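PDB 2JJ7: hemolysin II regulatory protein from Bacillus cereus, which probably binds DNA as a TetR-family transcriptional regulator that pairs with a second copy of itself. Local coordinates for residues Glu85-Phe90 and Arg175-Leu180. Numbering follows the deposited sequence.
Sequences EYLTVF and RIISAL
L87 reaches from helix 79-96 toward I176 and I177 of helix 169-181, and one of its methyl groups, CD1, makes the closest contacts. Its nearest partner is the CG2 branch of I176, 3.6 Å from L87 CD1; the beta carbon of I176 stands slightly behind, at 3.9 Å from the same methyl. The leucine tip thus meets two successive residues of the opposing helix, and the backbones stay well apart, L87 CA lying 8.7 Å from I176 CA. With chi1 of I176 at -73°, CG1 lies beside the backbone N and CG2 is turned anti to it; CG2 is the branch that meets L87 CD1. The other methyl of L87, CD2, sits in plane at the edge of the Y86 ring, one face of which is covered by F90 CD1, so the leucine also packs within its own helix.

Beside the close L87-I176 pair, this small buried cluster is slacker: the CG1 methylene of I177 stays 4.0 Å from L87 CD1, and L87 CD2 comes only to 4.3 Å from I176 CD1. On the exposed side, R175 packs on F163 of the second subunit. I176 also packs on I157 and V158 of helix 147-158, linking three helices of the TetR-like C-terminal domain. With no hydrogen bond or charge pair between the segments, the join rests on apolar packing alone, which is close but only weakly directional.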
loop_
_atom_site.group_PDB
_atom_site.type_symbol
_atom_site.label_atom_id
_atom_site.label_comp_id
_atom_site.label_asym_id
_atom_site.label_seq_id
_atom_site.Cartn_x
_atom_site.Cartn_y
_atom_site.Cartn_z
ATOM N N GLU B 85 -5.901 -9.776 -16.093
ATOM C CA GLU B 85 -4.759 -10.592 -16.486
ATOM C C GLU B 85 -3.499 -10.126 -15.793
ATOM O O GLU B 85 -2.739 -10.946 -15.249
ATOM C CB GLU B 85 -4.547 -10.607 -18.001
ATOM C CG GLU B 85 -3.487 -11.639 -18.412
ATOM C CD GLU B 85 -3.486 -11.958 -19.895
ATOM O OE1 GLU B 85 -4.054 -11.188 -20.690
ATOM O OE2 GLU B 85 -2.911 -12.996 -20.270
ATOM N N TYR B 86 -3.282 -8.814 -15.821
ATOM C CA TYR B 86 -2.152 -8.211 -15.143
ATOM C C TYR B 86 -2.123 -8.650 -13.667
ATOM O O TYR B 86 -1.104 -9.149 -13.174
ATOM C CB TYR B 86 -2.249 -6.689 -15.252
ATOM C CG TYR B 86 -1.293 -5.920 -14.373
ATOM C CD1 TYR B 86 -1.598 -5.649 -13.033
ATOM C CD2 TYR B 86 -0.084 -5.446 -14.875
ATOM C CE1 TYR B 86 -0.719 -4.944 -12.231
ATOM C CE2 TYR B 86 0.789 -4.739 -14.072
ATOM C CZ TYR B 86 0.472 -4.494 -12.757
ATOM O OH TYR B 86 1.349 -3.775 -11.962
ATOM N N LEU B 87 -3.242 -8.448 -12.977
ATOM C CA LEU B 87 -3.344 -8.755 -11.553
ATOM C C LEU B 87 -3.202 -10.245 -11.255
ATOM O O LEU B 87 -2.654 -10.617 -10.215
ATOM C CB LEU B 87 -4.683 -8.250 -10.983
ATOM C CG LEU B 87 -4.894 -6.734 -10.895
ATOM C CD1 LEU B 87 -6.294 -6.416 -10.378
ATOM C CD2 LEU B 87 -3.842 -6.061 -10.040
ATOM N N THR B 88 -3.733 -11.083 -12.144
ATOM C CA THR B 88 -3.664 -12.539 -11.983
ATOM C C THR B 88 -2.195 -13.002 -12.089
ATOM O O THR B 88 -1.699 -13.728 -11.218
ATOM C CB THR B 88 -4.579 -13.259 -12.996
ATOM O OG1 THR B 88 -5.916 -12.785 -12.836
ATOM C CG2 THR B 88 -4.571 -14.801 -12.809
ATOM N N VAL B 89 -1.498 -12.544 -13.131
ATOM C CA VAL B 89 -0.088 -12.895 -13.335
ATOM C C VAL B 89 0.762 -12.454 -12.129
ATOM O O VAL B 89 1.568 -13.234 -11.612
ATOM C CB VAL B 89 0.484 -12.276 -14.633
ATOM C CG1 VAL B 89 2.003 -12.472 -14.714
ATOM C CG2 VAL B 89 -0.201 -12.854 -15.874
ATOM N N PHE B 90 0.580 -11.213 -11.677
ATOM C CA PHE B 90 1.419 -10.714 -10.589
ATOM C C PHE B 90 1.113 -11.297 -9.215
ATOM O O PHE B 90 2.029 -11.681 -8.507
ATOM C CB PHE B 90 1.505 -9.184 -10.587
ATOM C CG PHE B 90 2.467 -8.656 -11.610
ATOM C CD1 PHE B 90 2.010 -7.983 -12.746
ATOM C CD2 PHE B 90 3.833 -8.900 -11.474
ATOM C CE1 PHE B 90 2.914 -7.521 -13.714
ATOM C CE2 PHE B 90 4.758 -8.444 -12.438
ATOM C CZ PHE B 90 4.297 -7.750 -13.554
ATOM N N ARG B 175 -11.560 -8.163 -6.059
ATOM C CA ARG B 175 -11.846 -7.063 -5.144
ATOM C C ARG B 175 -11.141 -5.771 -5.567
ATOM O O ARG B 175 -11.680 -4.675 -5.388
ATOM C CB ARG B 175 -11.479 -7.433 -3.707
ATOM C CG ARG B 175 -12.337 -8.532 -3.105
ATOM C CD ARG B 175 -12.251 -8.530 -1.570
ATOM N NE ARG B 175 -13.121 -7.510 -0.977
ATOM C CZ ARG B 175 -14.186 -7.764 -0.222
ATOM N NH1 ARG B 175 -14.912 -6.759 0.248
ATOM N NH2 ARG B 175 -14.524 -9.015 0.074
ATOM N N ILE B 176 -9.937 -5.896 -6.126
ATOM C CA ILE B 176 -9.239 -4.721 -6.647
ATOM C C ILE B 176 -10.035 -4.087 -7.805
ATOM O O ILE B 176 -10.261 -2.878 -7.828
ATOM C CB ILE B 176 -7.788 -5.044 -7.053
ATOM C CG1 ILE B 176 -6.926 -5.253 -5.803
ATOM C CG2 ILE B 176 -7.218 -3.926 -7.938
ATOM C CD1 ILE B 176 -5.496 -5.798 -6.094
ATOM N N ILE B 177 -10.479 -4.918 -8.737
ATOM C CA ILE B 177 -11.245 -4.472 -9.885
ATOM C C ILE B 177 -12.581 -3.860 -9.444
ATOM O O ILE B 177 -12.962 -2.795 -9.930
ATOM C CB ILE B 177 -11.460 -5.643 -10.879
ATOM C CG1 ILE B 177 -10.104 -6.127 -11.436
ATOM C CG2 ILE B 177 -12.462 -5.241 -12.004
ATOM C CD1 ILE B 177 -10.178 -7.374 -12.308
ATOM N N SER B 178 -13.273 -4.519 -8.518
ATOM C CA SER B 178 -14.542 -4.003 -7.976
ATOM C C SER B 178 -14.412 -2.608 -7.398
ATOM O O SER B 178 -15.262 -1.756 -7.641
ATOM C CB SER B 178 -15.065 -4.910 -6.884
ATOM O OG SER B 178 -15.624 -6.055 -7.456
ATOM N N ALA B 179 -13.345 -2.388 -6.627
ATOM C CA ALA B 179 -13.095 -1.100 -6.007
ATOM C C ALA B 179 -12.916 -0.014 -7.057
ATOM O O ALA B 179 -13.257 1.140 -6.810
ATOM C CB ALA B 179 -11.880 -1.169 -5.085
ATOM N N LEU B 180 -12.390 -0.388 -8.225
ATOM C CA LEU B 180 -12.196 0.566 -9.318
ATOM C C LEU B 180 -13.450 0.800 -10.179
ATOM O O LEU B 180 -13.651 1.896 -10.721
ATOM C CB LEU B 180 -11.021 0.137 -10.200
ATOM C CG LEU B 180 -9.659 0.076 -9.506
ATOM C CD1 LEU B 180 -8.659 -0.691 -10.351
ATOM C CD2 LEU B 180 -9.145 1.485 -9.215
#